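Local coordinates for Iron(3+)-hydroxamate-binding protein FhuD (Bacillus subtilis subsp. subtilis, PDB 3G9Q) that binds iron(3+)-hydroxamate complexes such as ferrichrome outside the cell and hands them to the membrane-bound permease of the FhuCBGD ABC transporter, at residues G26-L31 and K113-E118; M151-K156 and G224-S229; G169-K174 and E263-S268; L234-V237 and H241-K244. All coordinates share one frame; numbering follows the deposited sequence.

Contact 1. Residues G26-L31 and K113-E118; sequences GYFKTL and KMTGTE
In the N-terminal lobe, Leu31 and Phe28 of helix 25-31 lean on the end of helix 106-115 and the turn after it, which leads to the long helix 118-143, meeting Thr117 and Thr115. The case illustrates how a helix end can be fitted against a turn without a single hydrogen bond between the two. Leu31 does most of the work. Its side chain runs at about a right angle to that of Thr117, and the hydroxyl OG1 of Thr117 sits against the root and branch point of the leucine, 3.6 Å from Leu31 CB. The CG2 methyl of Thr117 adds a looser touch, 4.1 Å from Leu31 O. With chi1 at 51°, Thr117 OG1 lies between its own backbone N and carbonyl carbon, from where it donates to Thr115 OG1 at 2.9 Å. Thr115 OG1 is also bonded to Phe111 O, so the relay passes from the turn back into helix 106-115. Thr115 CG2 is presented obliquely to Phe28, 4.1 Å from its CE1. An alanine in place of Thr117 would probably leave Thr115 OG1 without this donor and open a gap beside the Leu31 branch. Between the threonines, Gly116 takes a positive phi of 77°, a conformation that favours glycine and lets the chain turn out of one helix before the next begins. Leu108, Phe111 and Ala121 also touch Leu31. Such a turn into one long helix spanning both lobes is characteristic of the FhuD-like solute-binding fold.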
loop_
_atom_site.group_PDB
_atom_site.type_symbol
_atom_site.label_atom_id
_atom_site.label_comp_id
_atom_site.label_asym_id
_atom_site.label_seq_id
_atom_site.Cartn_x
_atom_site.Cartn_y
_atom_site.Cartn_z
ATOM N N GLY A 26 -7.293 7.444 -1.897
ATOM C CA GLY A 26 -7.609 6.582 -3.026
ATOM C C GLY A 26 -8.955 5.862 -2.942
ATOM O O GLY A 26 -9.510 5.468 -3.969
ATOM N N TYR A 27 -9.474 5.677 -1.725
ATOM C CA TYR A 27 -10.769 5.010 -1.521
ATOM C C TYR A 27 -11.930 5.861 -2.024
ATOM O O TYR A 27 -12.818 5.376 -2.724
ATOM C CB TYR A 27 -11.021 4.698 -0.030
ATOM C CG TYR A 27 -10.220 3.544 0.518
ATOM C CD1 TYR A 27 -8.931 3.738 0.984
ATOM C CD2 TYR A 27 -10.732 2.254 0.529
ATOM C CE1 TYR A 27 -8.170 2.689 1.441
ATOM C CE2 TYR A 27 -9.975 1.189 0.982
ATOM C CZ TYR A 27 -8.695 1.411 1.438
ATOM O OH TYR A 27 -7.911 0.365 1.893
ATOM N N PHE A 28 -11.915 7.134 -1.645
ATOM C CA PHE A 28 -12.958 8.067 -2.022
ATOM C C PHE A 28 -12.825 8.378 -3.510
ATOM O O PHE A 28 -13.823 8.598 -4.195
ATOM C CB PHE A 28 -12.847 9.331 -1.154
ATOM C CG PHE A 28 -13.354 9.144 0.264
ATOM C CD1 PHE A 28 -14.623 9.566 0.625
ATOM C CD2 PHE A 28 -12.583 8.493 1.221
ATOM C CE1 PHE A 28 -15.115 9.337 1.912
ATOM C CE2 PHE A 28 -13.075 8.261 2.507
ATOM C CZ PHE A 28 -14.337 8.683 2.847
ATOM N N LYS A 29 -11.594 8.377 -4.014
ATOM C CA LYS A 29 -11.372 8.636 -5.431
ATOM C C LYS A 29 -12.053 7.510 -6.208
ATOM O O LYS A 29 -12.806 7.763 -7.147
ATOM C CB LYS A 29 -9.867 8.683 -5.750
ATOM C CG LYS A 29 -9.537 9.096 -7.177
ATOM C CD LYS A 29 -10.116 10.443 -7.506
ATOM C CE LYS A 29 -10.272 10.576 -9.006
ATOM N NZ LYS A 29 -11.159 11.721 -9.357
ATOM N N THR A 30 -11.811 6.266 -5.811
ATOM C CA THR A 30 -12.448 5.148 -6.502
ATOM C C THR A 30 -13.977 5.295 -6.473
ATOM O O THR A 30 -14.637 5.161 -7.503
ATOM C CB THR A 30 -12.062 3.781 -5.886
ATOM O OG1 THR A 30 -10.641 3.628 -5.927
ATOM C CG2 THR A 30 -12.689 2.640 -6.680
ATOM N N LEU A 31 -14.534 5.586 -5.301
ATOM C CA LEU A 31 -15.977 5.745 -5.169
ATOM C C LEU A 31 -16.511 6.955 -5.951
ATOM O O LEU A 31 -17.699 7.018 -6.285
ATOM C CB LEU A 31 -16.359 5.857 -3.683
ATOM C CG LEU A 31 -16.584 4.611 -2.806
ATOM C CD1 LEU A 31 -16.145 3.357 -3.486
ATOM C CD2 LEU A 31 -15.857 4.818 -1.487
ATOM N N LYS A 113 -20.760 2.278 1.739
ATOM C CA LYS A 113 -22.036 2.263 2.442
ATOM C C LYS A 113 -22.273 3.607 3.108
ATOM O O LYS A 113 -23.383 4.139 3.091
ATOM C CB LYS A 113 -22.026 1.145 3.491
ATOM C CG LYS A 113 -23.358 0.845 4.159
ATOM C CD LYS A 113 -23.619 1.768 5.339
ATOM C CE LYS A 113 -24.883 1.352 6.083
ATOM N NZ LYS A 113 -26.116 1.424 5.228
HETATM N N MSE A 114 -21.215 4.149 3.696
HETATM C CA MSE A 114 -21.265 5.438 4.370
HETATM C C MSE A 114 -21.623 6.586 3.431
HETATM O O MSE A 114 -22.291 7.536 3.834
HETATM C CB MSE A 114 -19.911 5.731 5.019
HETATM C CG MSE A 114 -19.767 7.136 5.604
HETATM SE SE MSE A 114 -17.926 7.533 6.116
HETATM C CE MSE A 114 -17.725 6.219 7.551
ATOM N N THR A 115 -21.188 6.499 2.179
ATOM C CA THR A 115 -21.442 7.574 1.229
ATOM C C THR A 115 -22.553 7.324 0.225
ATOM O O THR A 115 -22.920 8.228 -0.529
ATOM C CB THR A 115 -20.142 7.932 0.464
ATOM O OG1 THR A 115 -19.615 6.760 -0.181
ATOM C CG2 THR A 115 -19.096 8.497 1.444
ATOM N N GLY A 116 -23.082 6.100 0.226
ATOM C CA GLY A 116 -24.149 5.732 -0.691
ATOM C C GLY A 116 -23.637 5.484 -2.102
ATOM O O GLY A 116 -24.242 5.920 -3.081
ATOM N N THR A 117 -22.512 4.782 -2.211
ATOM C CA THR A 117 -21.916 4.476 -3.511
ATOM C C THR A 117 -21.509 2.996 -3.605
ATOM O O THR A 117 -20.483 2.651 -4.200
ATOM C CB THR A 117 -20.667 5.370 -3.774
ATOM O OG1 THR A 117 -19.771 5.301 -2.655
ATOM C CG2 THR A 117 -21.082 6.811 -3.995
ATOM N N GLU A 118 -22.329 2.125 -3.022
ATOM C CA GLU A 118 -22.055 0.691 -3.020
ATOM C C GLU A 118 -21.885 0.108 -4.437
ATOM O O GLU A 118 -21.266 -0.942 -4.603
ATOM C CB GLU A 118 -23.166 -0.062 -2.270
ATOM C CG GLU A 118 -23.411 0.382 -0.815
ATOM C CD GLU A 118 -24.314 1.622 -0.682
ATOM O OE1 GLU A 118 -24.741 1.934 0.453
ATOM O OE2 GLU A 118 -24.602 2.291 -1.701
#

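Contact 2. Residues M151-K156 and G224-S229; sequences MQTNGK and GVFESS
Thr153 and Val225 meet through branches fixed by their first torsions. With chi1 at -173°, Thr153 swings OG1 to the far side from its backbone N, and CG2 takes the place between N and the carbonyl carbon; in Val225, chi1 of 179° turns CG1 off and sets CG2 beside the backbone N. The two side chains then slide past each other in opposite directions. Val225 CG2 lies 4.0 Å from Thr153 CB and, more loosely, 4.2 Å from Gly155 O, while Thr153 OG1 lies 3.8 Å from Val225 CB. The other branch, Thr153 CG2, comes obliquely to the Phe226 ring, 4.1 Å from CZ. Thr153 belongs to strand 148-154, the middle strand of the mixed five-stranded sheet in the C-terminal lobe, and its backbone bonds to Gly214 of the adjacent strand 210-215 and to Trp216 just after it; residues 224-229 end the loop before helix 229-232 and lie beside this strand's end. An alanine at Thr153 would lack OG1 and CG2, which would probably leave Val225 CG2 with less to pack on and part of the Phe226 ring without this neighbour. Ile158 and Leu200 also touch Val225, whereas Phe226 meets the Trp231 ring at about 55°. The loop bonds within itself as well: Ser228 OG donates to Val225 O at 2.8 Å, in the carbonyl plane and on a lone pair.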
loop_
_atom_site.group_PDB
_atom_site.type_symbol
_atom_site.label_atom_id
_atom_site.label_comp_id
_atom_site.label_asym_id
_atom_site.label_seq_id
_atom_site.Cartn_x
_atom_site.Cartn_y
_atom_site.Cartn_z
HETATM N N MSE A 151 11.868 -7.099 1.046
HETATM C CA MSE A 151 12.659 -6.480 2.092
HETATM C C MSE A 151 13.085 -5.049 1.846
HETATM O O MSE A 151 13.329 -4.634 0.713
HETATM C CB MSE A 151 13.881 -7.356 2.428
HETATM C CG MSE A 151 14.622 -7.987 1.243
HETATM SE SE MSE A 151 15.964 -9.396 1.723
HETATM C CE MSE A 151 14.787 -10.966 1.930
ATOM N N GLN A 152 13.135 -4.285 2.932
ATOM C CA GLN A 152 13.544 -2.889 2.855
ATOM C C GLN A 152 14.682 -2.628 3.807
ATOM O O GLN A 152 14.786 -3.241 4.868
ATOM C CB GLN A 152 12.385 -1.952 3.177
ATOM C CG GLN A 152 11.234 -2.053 2.200
ATOM C CD GLN A 152 10.142 -1.073 2.523
ATOM O OE1 GLN A 152 9.566 -1.100 3.614
ATOM N NE2 GLN A 152 9.852 -0.190 1.580
ATOM N N THR A 153 15.522 -1.685 3.416
ATOM C CA THR A 153 16.693 -1.334 4.190
ATOM C C THR A 153 16.545 0.001 4.899
ATOM O O THR A 153 15.907 0.924 4.386
ATOM C CB THR A 153 17.922 -1.266 3.270
ATOM O OG1 THR A 153 19.107 -1.076 4.051
ATOM C CG2 THR A 153 17.773 -0.110 2.276
ATOM N N ASN A 154 17.145 0.089 6.082
ATOM C CA ASN A 154 17.124 1.301 6.888
ATOM C C ASN A 154 18.318 1.295 7.827
ATOM O O ASN A 154 18.218 0.853 8.968
ATOM C CB ASN A 154 15.840 1.383 7.708
ATOM C CG ASN A 154 15.799 2.614 8.594
ATOM O OD1 ASN A 154 15.955 3.749 8.118
ATOM N ND2 ASN A 154 15.588 2.400 9.888
ATOM N N GLY A 155 19.449 1.786 7.340
ATOM C CA GLY A 155 20.640 1.812 8.161
ATOM C C GLY A 155 21.287 0.446 8.189
ATOM O O GLY A 155 21.572 -0.135 7.141
ATOM N N LYS A 156 21.522 -0.072 9.390
ATOM C CA LYS A 156 22.137 -1.386 9.544
ATOM C C LYS A 156 21.081 -2.503 9.565
ATOM O O LYS A 156 21.380 -3.668 9.278
ATOM C CB LYS A 156 22.980 -1.419 10.827
ATOM C CG LYS A 156 24.226 -0.526 10.786
ATOM C CD LYS A 156 25.102 -0.724 12.026
ATOM C CE LYS A 156 26.338 0.185 12.019
ATOM N NZ LYS A 156 27.254 -0.091 10.879
ATOM N N GLY A 224 23.675 1.116 2.561
ATOM C CA GLY A 224 24.735 0.461 1.812
ATOM C C GLY A 224 24.638 -1.050 1.800
ATOM O O GLY A 224 25.648 -1.746 1.736
ATOM N N VAL A 225 23.413 -1.554 1.867
ATOM C CA VAL A 225 23.161 -2.983 1.860
ATOM C C VAL A 225 23.292 -3.475 0.428
ATOM O O VAL A 225 23.868 -4.521 0.173
ATOM C CB VAL A 225 21.743 -3.282 2.392
ATOM C CG1 VAL A 225 21.470 -4.767 2.365
ATOM C CG2 VAL A 225 21.601 -2.750 3.810
ATOM N N PHE A 226 22.768 -2.706 -0.513
ATOM C CA PHE A 226 22.837 -3.088 -1.912
ATOM C C PHE A 226 24.263 -2.963 -2.424
ATOM O O PHE A 226 24.536 -3.120 -3.617
ATOM C CB PHE A 226 21.901 -2.203 -2.716
ATOM C CG PHE A 226 20.494 -2.231 -2.212
ATOM C CD1 PHE A 226 19.727 -1.073 -2.186
ATOM C CD2 PHE A 226 19.938 -3.423 -1.742
ATOM C CE1 PHE A 226 18.429 -1.097 -1.700
ATOM C CE2 PHE A 226 18.645 -3.458 -1.256
ATOM C CZ PHE A 226 17.883 -2.294 -1.233
ATOM N N GLU A 227 25.174 -2.674 -1.506
ATOM C CA GLU A 227 26.575 -2.531 -1.850
ATOM C C GLU A 227 27.374 -3.673 -1.250
ATOM O O GLU A 227 28.342 -4.151 -1.847
ATOM C CB GLU A 227 27.102 -1.190 -1.334
ATOM C CG GLU A 227 26.590 0.001 -2.127
ATOM C CD GLU A 227 27.060 -0.033 -3.577
ATOM O OE1 GLU A 227 28.297 -0.077 -3.795
ATOM O OE2 GLU A 227 26.197 -0.016 -4.491
ATOM N N SER A 228 26.960 -4.117 -0.067
ATOM C CA SER A 228 27.666 -5.203 0.593
ATOM C C SER A 228 27.906 -6.326 -0.406
ATOM O O SER A 228 27.133 -6.529 -1.347
ATOM C CB SER A 228 26.896 -5.707 1.827
ATOM O OG SER A 228 25.633 -6.254 1.500
ATOM N N SER A 229 29.013 -7.025 -0.207
ATOM C CA SER A 229 29.406 -8.119 -1.072
ATOM C C SER A 229 28.465 -9.299 -0.903
ATOM O O SER A 229 28.308 -10.112 -1.811
ATOM C CB SER A 229 30.841 -8.538 -0.741
ATOM O OG SER A 229 30.980 -8.844 0.641
#

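Contact 3. Residues G169-K174 and E263-S268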
loop_
_atom_site.group_PDB
_atom_site.type_symbol
_atom_site.label_atom_id
_atom_site.label_comp_id
_atom_site.label_asym_id
_atom_site.label_seq_id
_atom_site.Cartn_x
_atom_site.Cartn_y
_atom_site.Cartn_z
ATOM N N GLY A 169 2.918 -7.240 0.511
ATOM C CA GLY A 169 2.865 -8.521 1.187
ATOM C C GLY A 169 1.575 -9.288 0.968
ATOM O O GLY A 169 1.612 -10.434 0.531
ATOM N N SER A 170 0.428 -8.674 1.252
ATOM C CA SER A 170 -0.835 -9.378 1.076
ATOM C C SER A 170 -1.085 -9.678 -0.396
ATOM O O SER A 170 -1.770 -10.646 -0.723
ATOM C CB SER A 170 -2.013 -8.579 1.668
ATOM O OG SER A 170 -2.454 -7.530 0.812
ATOM N N ILE A 171 -0.518 -8.866 -1.285
ATOM C CA ILE A 171 -0.706 -9.080 -2.724
ATOM C C ILE A 171 0.025 -10.349 -3.174
ATOM O O ILE A 171 -0.559 -11.287 -3.746
ATOM C CB ILE A 171 -0.139 -7.893 -3.582
ATOM C CG1 ILE A 171 -0.323 -6.554 -2.857
ATOM C CG2 ILE A 171 -0.831 -7.855 -4.927
ATOM C CD1 ILE A 171 -1.772 -6.137 -2.485
ATOM N N ILE A 172 1.323 -10.352 -2.897
ATOM C CA ILE A 172 2.227 -11.430 -3.271
ATOM C C ILE A 172 2.020 -12.785 -2.598
ATOM O O ILE A 172 2.067 -13.828 -3.266
ATOM C CB ILE A 172 3.671 -10.963 -3.061
ATOM C CG1 ILE A 172 3.977 -9.881 -4.110
ATOM C CG2 ILE A 172 4.610 -12.138 -3.091
ATOM C CD1 ILE A 172 4.263 -10.418 -5.503
ATOM N N TYR A 173 1.771 -12.783 -1.296
ATOM C CA TYR A 173 1.614 -14.042 -0.607
ATOM C C TYR A 173 0.196 -14.562 -0.464
ATOM O O TYR A 173 0.018 -15.723 -0.113
ATOM C CB TYR A 173 2.298 -13.966 0.758
ATOM C CG TYR A 173 3.791 -13.725 0.681
ATOM C CD1 TYR A 173 4.375 -12.644 1.344
ATOM C CD2 TYR A 173 4.627 -14.566 -0.070
ATOM C CE1 TYR A 173 5.745 -12.398 1.265
ATOM C CE2 TYR A 173 6.007 -14.326 -0.154
ATOM C CZ TYR A 173 6.549 -13.237 0.518
ATOM O OH TYR A 173 7.896 -12.978 0.445
ATOM N N LYS A 174 -0.808 -13.728 -0.745
ATOM C CA LYS A 174 -2.214 -14.151 -0.629
ATOM C C LYS A 174 -2.992 -14.092 -1.947
ATOM O O LYS A 174 -3.577 -15.087 -2.367
ATOM C CB LYS A 174 -2.976 -13.296 0.391
ATOM C CG LYS A 174 -2.468 -13.317 1.813
ATOM C CD LYS A 174 -3.483 -12.655 2.742
ATOM C CE LYS A 174 -4.743 -13.520 2.903
ATOM N NZ LYS A 174 -4.417 -14.897 3.406
ATOM N N GLU A 263 0.520 -3.996 -10.783
ATOM C CA GLU A 263 1.054 -3.859 -12.136
ATOM C C GLU A 263 2.580 -3.984 -12.041
ATOM O O GLU A 263 3.209 -4.736 -12.790
ATOM C CB GLU A 263 0.655 -2.501 -12.729
ATOM C CG GLU A 263 0.924 -2.330 -14.232
ATOM C CD GLU A 263 0.690 -0.882 -14.715
ATOM O OE1 GLU A 263 -0.428 -0.341 -14.497
ATOM O OE2 GLU A 263 1.623 -0.286 -15.315
ATOM N N PHE A 264 3.171 -3.266 -11.095
ATOM C CA PHE A 264 4.611 -3.325 -10.925
ATOM C C PHE A 264 5.098 -4.733 -10.571
ATOM O O PHE A 264 6.131 -5.172 -11.078
ATOM C CB PHE A 264 5.056 -2.339 -9.854
ATOM C CG PHE A 264 6.474 -2.525 -9.428
ATOM C CD1 PHE A 264 7.512 -2.213 -10.280
ATOM C CD2 PHE A 264 6.774 -3.040 -8.178
ATOM C CE1 PHE A 264 8.829 -2.410 -9.891
ATOM C CE2 PHE A 264 8.091 -3.240 -7.783
ATOM C CZ PHE A 264 9.117 -2.923 -8.644
ATOM N N ILE A 265 4.366 -5.421 -9.694
ATOM C CA ILE A 265 4.711 -6.782 -9.284
ATOM C C ILE A 265 4.731 -7.700 -10.526
ATOM O O ILE A 265 5.725 -8.377 -10.805
ATOM C CB ILE A 265 3.662 -7.374 -8.277
ATOM C CG1 ILE A 265 3.554 -6.495 -7.011
ATOM C CG2 ILE A 265 4.017 -8.838 -7.954
ATOM C CD1 ILE A 265 2.366 -6.814 -6.109
ATOM N N THR A 266 3.618 -7.696 -11.261
ATOM C CA THR A 266 3.434 -8.509 -12.457
ATOM C C THR A 266 4.452 -8.213 -13.550
ATOM O O THR A 266 5.113 -9.127 -14.049
ATOM C CB THR A 266 2.021 -8.317 -13.021
ATOM O OG1 THR A 266 1.059 -8.540 -11.979
ATOM C CG2 THR A 266 1.774 -9.290 -14.166
ATOM N N GLU A 267 4.582 -6.942 -13.925
ATOM C CA GLU A 267 5.544 -6.574 -14.949
ATOM C C GLU A 267 6.944 -7.072 -14.584
ATOM O O GLU A 267 7.609 -7.695 -15.407
ATOM C CB GLU A 267 5.571 -5.056 -15.154
ATOM C CG GLU A 267 6.680 -4.582 -16.097
ATOM C CD GLU A 267 6.569 -5.161 -17.514
ATOM O OE1 GLU A 267 7.574 -5.098 -18.255
ATOM O OE2 GLU A 267 5.488 -5.666 -17.901
ATOM N N SER A 268 7.380 -6.803 -13.351
ATOM C CA SER A 268 8.706 -7.216 -12.875
ATOM C C SER A 268 8.922 -8.708 -13.021
ATOM O O SER A 268 9.953 -9.140 -13.530
ATOM C CB SER A 268 8.888 -6.871 -11.395
ATOM O OG SER A 268 8.610 -5.518 -11.110
#
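Two aromatic rings, Tyr173 and Phe264, sit next in sequence to isoleucines that make this contact, each covered on one face by a residue of its own helix. Ile172 CG2 stands 3.8 Å above the Tyr173 ring plane, offset toward the rim; it belongs to a residue that also meets Ile265. Ser268 OG similarly overhangs the rim of the Phe264 ring. That hydroxyl and Ser268 N both donate to Phe264 O, reaching it from opposite faces of its plane. The Tyr173 hydroxyl is bonded to Ile148 O of the sheet, and Phe264 meets Phe212.

Within residues 263-268, Ile265 alone reaches residues 169-174. Its chain is extended, chi2 168°, and carries CD1 forward to Ile171, 3.6 Å from CG2 and 3.7 Å from CB. Ile172 slides alongside in the opposite sense, its CG1 4.0 Å from Ile265 CD1; the shorter modelled approach of Ile172 CD1 to Ile265 CG2 is doubtful. Leu176 touches Ile265, and Leu258 and Leu262 of helix 255-270 also touch Ile171. With only buried aliphatic carbons meeting, no hydrogen bond links the two segments, so their spacing probably depends on the fit of branched side chains.

Contact 4. Residues L234-V237 and H241-K244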
loop_
_atom_site.group_PDB
_atom_site.type_symbol
_atom_site.label_atom_id
_atom_site.label_comp_id
_atom_site.label_asym_id
_atom_site.label_seq_id
_atom_site.Cartn_x
_atom_site.Cartn_y
_atom_site.Cartn_z
ATOM N N LEU A 234 24.045 -12.660 -3.626
ATOM C CA LEU A 234 22.804 -13.419 -3.526
ATOM C C LEU A 234 22.417 -13.888 -4.915
ATOM O O LEU A 234 22.565 -13.151 -5.895
ATOM C CB LEU A 234 21.665 -12.566 -2.957
ATOM C CG LEU A 234 21.731 -12.172 -1.483
ATOM C CD1 LEU A 234 20.551 -11.284 -1.133
ATOM C CD2 LEU A 234 21.736 -13.417 -0.632
ATOM N N ASN A 235 21.919 -15.116 -4.987
ATOM C CA ASN A 235 21.509 -15.712 -6.247
ATOM C C ASN A 235 20.480 -14.855 -6.994
ATOM O O ASN A 235 20.579 -14.677 -8.208
ATOM C CB ASN A 235 20.981 -17.137 -5.995
ATOM C CG ASN A 235 20.266 -17.276 -4.644
ATOM O OD1 ASN A 235 20.845 -16.987 -3.582
ATOM N ND2 ASN A 235 19.003 -17.725 -4.679
ATOM N N ALA A 236 19.515 -14.299 -6.268
ATOM C CA ALA A 236 18.482 -13.465 -6.881
ATOM C C ALA A 236 19.076 -12.310 -7.677
ATOM O O ALA A 236 18.660 -12.042 -8.801
ATOM C CB ALA A 236 17.551 -12.921 -5.802
ATOM N N VAL A 237 20.041 -11.620 -7.078
ATOM C CA VAL A 237 20.697 -10.492 -7.719
ATOM C C VAL A 237 21.547 -10.961 -8.887
ATOM O O VAL A 237 21.576 -10.322 -9.943
ATOM C CB VAL A 237 21.608 -9.752 -6.744
ATOM C CG1 VAL A 237 22.161 -8.506 -7.413
ATOM C CG2 VAL A 237 20.838 -9.396 -5.484
ATOM N N HIS A 241 17.096 -10.962 -10.763
ATOM C CA HIS A 241 15.706 -11.093 -10.323
ATOM C C HIS A 241 15.378 -10.230 -9.102
ATOM O O HIS A 241 14.626 -10.648 -8.214
ATOM C CB HIS A 241 15.379 -12.546 -9.981
ATOM C CG HIS A 241 15.449 -13.474 -11.149
ATOM N ND1 HIS A 241 15.255 -13.052 -12.446
ATOM C CD2 HIS A 241 15.634 -14.815 -11.211
ATOM C CE1 HIS A 241 15.315 -14.094 -13.258
ATOM N NE2 HIS A 241 15.543 -15.174 -12.533
ATOM N N VAL A 242 15.981 -9.049 -9.047
ATOM C CA VAL A 242 15.724 -8.109 -7.973
ATOM C C VAL A 242 15.148 -6.871 -8.627
ATOM O O VAL A 242 15.681 -6.368 -9.620
ATOM C CB VAL A 242 16.995 -7.731 -7.188
ATOM C CG1 VAL A 242 17.338 -8.837 -6.208
ATOM C CG2 VAL A 242 18.147 -7.486 -8.139
ATOM N N TYR A 243 14.046 -6.393 -8.064
ATOM C CA TYR A 243 13.354 -5.235 -8.593
ATOM C C TYR A 243 13.264 -4.124 -7.558
ATOM O O TYR A 243 12.903 -4.363 -6.411
ATOM C CB TYR A 243 11.973 -5.680 -9.038
ATOM C CG TYR A 243 12.024 -7.026 -9.722
ATOM C CD1 TYR A 243 12.673 -7.186 -10.952
ATOM C CD2 TYR A 243 11.457 -8.143 -9.127
ATOM C CE1 TYR A 243 12.753 -8.425 -11.570
ATOM C CE2 TYR A 243 11.527 -9.382 -9.726
ATOM C CZ TYR A 243 12.170 -9.523 -10.949
ATOM O OH TYR A 243 12.178 -10.763 -11.550
ATOM N N LYS A 244 13.608 -2.913 -7.988
ATOM C CA LYS A 244 13.602 -1.718 -7.156
ATOM C C LYS A 244 12.188 -1.358 -6.747
ATOM O O LYS A 244 11.348 -1.023 -7.585
ATOM C CB LYS A 244 14.227 -0.548 -7.920
ATOM C CG LYS A 244 15.753 -0.588 -8.065
ATOM C CD LYS A 244 16.441 0.086 -6.883
ATOM C CE LYS A 244 16.148 1.591 -6.826
ATOM N NZ LYS A 244 16.636 2.228 -5.554
#
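Ala236 and Val242 meet where a beta-alpha-beta crossover closes: strand 210-215 is followed by short helices, the last of them 235-238, and the chain returns as strand 242-244, parallel to and beside the first, at the border of the C-terminal sheet. The tight part lies at the helix end. Ala236 O accepts from His241 N at 2.7 Å, a fairly straight bond with an N-H...O angle of 159°, the donor tilted 20° from the carbonyl plane. Donor and acceptor are five residues apart, one more than in an alpha-helical turn, as suits a chain leaving its helix. The bond joins the helix end to the residue just before the strand, and Val242 fills the angle between them. Its CG1 packs 3.6 Å from Val237 CG2 and 4.1 Å from Ala236 CB, while Val242 CG2 lies 4.0 Å from Val237 CA. In Val237, chi1 of -174° sets CG1 anti to the backbone N and CG2 beside it, the branch nearer Val242 CG1; Val237 CG1 reaches Val242 CG2 at 4.2 Å. Ile211 of the adjacent strand touches both Ala236 and Val242, and Trp231 touches both valines.

The side at His241 is looser. This residue is partly exposed; it touches the helix through CB, 3.5 Å from Ala236 O, and its ring goes instead to a stack on Tyr210. Further along, Tyr243 faces helix 255-270, and one face of its ring is met by His241 C, which stands 3.8 Å above the plane near the rim.

How the contacts relate
Contact 1 is buried in the N-terminal lobe, its centre about 40 Å from that of contact 2 and on the opposite side of the chain's centre. Contacts 2 and 4 are both partly buried and reach the same mixed sheet, at its middle strand and its outermost strand 242-244 respectively. Contact 3 is the nearest of the four to the centre of the chain and wholly apolar. It touches contact 4 where Phe264 and Ser268 pack on Lys244 and Tyr243, helix 255-270 being the next helix after strand 242-244. Contact 4 is the one bridged by a hydrogen bond; in contacts 1 and 2 threonine hydroxyls meet carbon, and no hydrogen bond crosses between the segments.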